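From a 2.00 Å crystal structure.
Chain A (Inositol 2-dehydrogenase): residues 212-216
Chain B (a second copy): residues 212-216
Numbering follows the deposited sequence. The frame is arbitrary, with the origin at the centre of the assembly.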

ATOM      1  N   VAL A 212     -14.515  -3.838 -23.089  1.00 14.08           N
ATOM      2  CA  VAL A 212     -13.617  -4.097 -24.175  1.00 12.96           C
ATOM      3  C   VAL A 212     -12.145  -4.321 -23.788  1.00 12.54           C
ATOM      4  O   VAL A 212     -11.642  -3.779 -22.802  1.00 12.61           O
ATOM      5  CB  VAL A 212     -13.739  -3.016 -25.257  1.00 14.03           C
ATOM      6  CG1 VAL A 212     -15.199  -2.844 -25.684  1.00 15.44           C
ATOM      7  CG2 VAL A 212     -13.153  -1.681 -24.805  1.00 13.99           C
ATOM      8  N   SER A 213     -11.492  -5.153 -24.584  1.00 12.67           N
ATOM      9  CA  SER A 213     -10.092  -5.482 -24.419  1.00 12.41           C
ATOM     10  C   SER A 213      -9.381  -5.284 -25.733  1.00 13.11           C
ATOM     11  O   SER A 213      -9.897  -5.645 -26.787  1.00 11.74           O
ATOM     12  CB  SER A 213      -9.928  -6.933 -23.958  1.00 13.37           C
ATOM     13  OG  SER A 213     -10.713  -7.179 -22.829  1.00 14.19           O
ATOM     14  N   VAL A 214      -8.177  -4.685 -25.670  1.00 14.17           N
ATOM     15  CA  VAL A 214      -7.410  -4.381 -26.871  1.00 13.51           C
ATOM     16  C   VAL A 214      -5.907  -4.646 -26.696  1.00 13.74           C
ATOM     17  O   VAL A 214      -5.336  -4.374 -25.636  1.00 14.73           O
ATOM     18  CB  VAL A 214      -7.509  -2.911 -27.303  1.00 13.89           C
ATOM     19  CG1 VAL A 214      -6.894  -2.741 -28.672  1.00 15.07           C
ATOM     20  CG2 VAL A 214      -8.921  -2.389 -27.360  1.00 14.94           C
ATOM     21  N   ILE A 215      -5.293  -5.218 -27.720  1.00 13.63           N
ATOM     22  CA  ILE A 215      -3.857  -5.317 -27.804  1.00 13.62           C
ATOM     23  C   ILE A 215      -3.353  -4.538 -29.025  1.00 14.35           C
ATOM     24  O   ILE A 215      -3.805  -4.796 -30.148  1.00 16.48           O
ATOM     25  CB  ILE A 215      -3.365  -6.767 -27.942  1.00 14.48           C
ATOM     26  CG1 ILE A 215      -3.826  -7.649 -26.762  1.00 15.04           C
ATOM     27  CG2 ILE A 215      -1.841  -6.764 -27.956  1.00 14.94           C
ATOM     28  CD1 ILE A 215      -3.735  -9.140 -27.088  1.00 15.81           C
ATOM     29  N   LEU A 216      -2.449  -3.595 -28.791  1.00 13.85           N
ATOM     30  CA  LEU A 216      -1.721  -2.906 -29.842  1.00 15.01           C
ATOM     31  C   LEU A 216      -0.305  -3.422 -29.911  1.00 14.66           C
ATOM     32  O   LEU A 216       0.292  -3.724 -28.866  1.00 14.30           O
ATOM     33  CB  LEU A 216      -1.612  -1.456 -29.520  1.00 15.86           C
ATOM     34  CG  LEU A 216      -2.853  -0.744 -29.099  1.00 17.06           C
ATOM     35  CD1 LEU A 216      -2.495   0.639 -28.685  1.00 19.13           C
ATOM     36  CD2 LEU A 216      -3.833  -0.708 -30.225  1.00 18.08           C
TER
ATOM     37  N   VAL B 212       4.441 -11.773 -24.673  1.00 16.42           N
ATOM     38  CA  VAL B 212       3.186 -12.147 -25.320  1.00 14.23           C
ATOM     39  C   VAL B 212       2.009 -11.539 -24.566  1.00 14.57           C
ATOM     40  O   VAL B 212       2.064 -11.326 -23.344  1.00 15.55           O
ATOM     41  CB  VAL B 212       2.990 -13.681 -25.452  1.00 14.48           C
ATOM     42  CG1 VAL B 212       4.109 -14.319 -26.241  1.00 16.22           C
ATOM     43  CG2 VAL B 212       2.911 -14.374 -24.110  1.00 15.08           C
ATOM     44  N   SER B 213       0.939 -11.318 -25.308  1.00 14.60           N
ATOM     45  CA  SER B 213      -0.292 -10.746 -24.811  1.00 14.38           C
ATOM     46  C   SER B 213      -1.425 -11.589 -25.414  1.00 14.89           C
ATOM     47  O   SER B 213      -1.386 -11.947 -26.599  1.00 13.69           O
ATOM     48  CB  SER B 213      -0.447  -9.325 -25.283  1.00 15.04           C
ATOM     49  OG  SER B 213       0.624  -8.494 -24.931  1.00 15.65           O
ATOM     50  N   VAL B 214      -2.413 -11.939 -24.589  1.00 15.09           N
ATOM     51  CA  VAL B 214      -3.526 -12.793 -25.038  1.00 14.50           C
ATOM     52  C   VAL B 214      -4.859 -12.242 -24.529  1.00 13.86           C
ATOM     53  O   VAL B 214      -4.909 -11.722 -23.460  1.00 13.57           O
ATOM     54  CB  VAL B 214      -3.378 -14.224 -24.543  1.00 15.26           C
ATOM     55  CG1 VAL B 214      -4.435 -15.107 -25.188  1.00 15.68           C
ATOM     56  CG2 VAL B 214      -2.014 -14.797 -24.869  1.00 15.45           C
ATOM     57  N   ILE B 215      -5.899 -12.307 -25.342  1.00 14.49           N
ATOM     58  CA  ILE B 215      -7.262 -12.073 -24.911  1.00 15.44           C
ATOM     59  C   ILE B 215      -8.084 -13.338 -25.167  1.00 15.49           C
ATOM     60  O   ILE B 215      -8.126 -13.845 -26.301  1.00 15.37           O
ATOM     61  CB  ILE B 215      -7.964 -10.928 -25.665  1.00 15.87           C
ATOM     62  CG1 ILE B 215      -7.178  -9.640 -25.624  1.00 15.65           C
ATOM     63  CG2 ILE B 215      -9.361 -10.714 -25.069  1.00 16.13           C
ATOM     64  CD1 ILE B 215      -7.635  -8.645 -26.704  1.00 15.72           C
ATOM     65  N   LEU B 216      -8.723 -13.821 -24.100  1.00 14.70           N
ATOM     66  CA  LEU B 216      -9.665 -14.905 -24.125  1.00 14.30           C
ATOM     67  C   LEU B 216     -11.078 -14.356 -23.940  1.00 14.51           C
ATOM     68  O   LEU B 216     -11.262 -13.409 -23.176  1.00 13.78           O
ATOM     69  CB  LEU B 216      -9.395 -15.859 -22.951  1.00 15.83           C
ATOM     70  CG  LEU B 216      -7.974 -16.347 -22.728  1.00 16.70           C
ATOM     71  CD1 LEU B 216      -7.949 -17.329 -21.556  1.00 17.30           C
ATOM     72  CD2 LEU B 216      -7.524 -16.993 -23.993  1.00 16.95           C
TER

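Two β-strands from two copies of inositol 2-dehydrogenase face each other here without a single hydrogen bond between them, and every close contact between them involves A:Ile215 or B:Ile215. The strand axes come no closer than 7.9 Å, too far for backbone pairing, and their N-to-C directions lie 154° apart, close to antiparallel. This is packing through side chains, face against face, rather than the edge-to-edge extension of a sheet.

The register sets the rule. A:Ser213 lies across from B:Ile215, and A:Ile215 across from B:Ser213, with CA to CA 7.2 Å in both pairs. Each match sets a small residue against a long one, and the near-antiparallel run of the strands lets the same match occur twice. The alternation of an extended strand does the rest: A:Ser213, A:Ile215, B:Ser213 and B:Ile215 direct their CA-to-CB bonds toward the other stretch, while A:Val214 and B:Val214 direct theirs away.

Each isoleucine has chi1 in m and chi2 in t, an extended conformation that carries CD1 across the gap to the opposing serine. CD1 of A:Ile215 comes to 3.7 Å from the backbone O of B:Ser213 and 3.8 Å from CB of B:Ser213. In return, CD1 of B:Ile215 sits 3.8 Å from O of A:Ser213 and 4.0 Å from CB of A:Ser213. Both methyls also reach the backbone at the next residue: CD1 of A:Ile215 is 4.0 Å from N of B:Val214, and CD1 of B:Ile215 is 4.1 Å from N of A:Val214. These are van der Waals contacts, a methyl laid over the peptide that follows a short side chain. Between the two reaching chains, CD1 of A:Ile215 packs against CG1 of B:Ile215 at 3.8 Å, an apolar contact near the middle of the interface.

The two stretches together bury 238 Å², with 80 Å² from A:Ile215 and 76 Å² from B:Ile215; A:Ser213 adds 38 Å² and B:Ser213 37 Å². Serine suits its place because its side chain is short, leaving the neighbouring backbone within reach of the isoleucine methyl. Its polar end costs little in this buried setting, since both OG atoms are hydrogen-bonded elsewhere in the structure. Isoleucine supplies length and an apolar tip, and its beta-branching is at ease in a strand.

A:Val214 and B:Val214 have almost no area covered by the other stretch, and their closest contacts are through backbone N; A:Val212, B:Val212, A:Leu216 and B:Leu216 are out of reach. Their apolar side chains are nevertheless buried within the assembly.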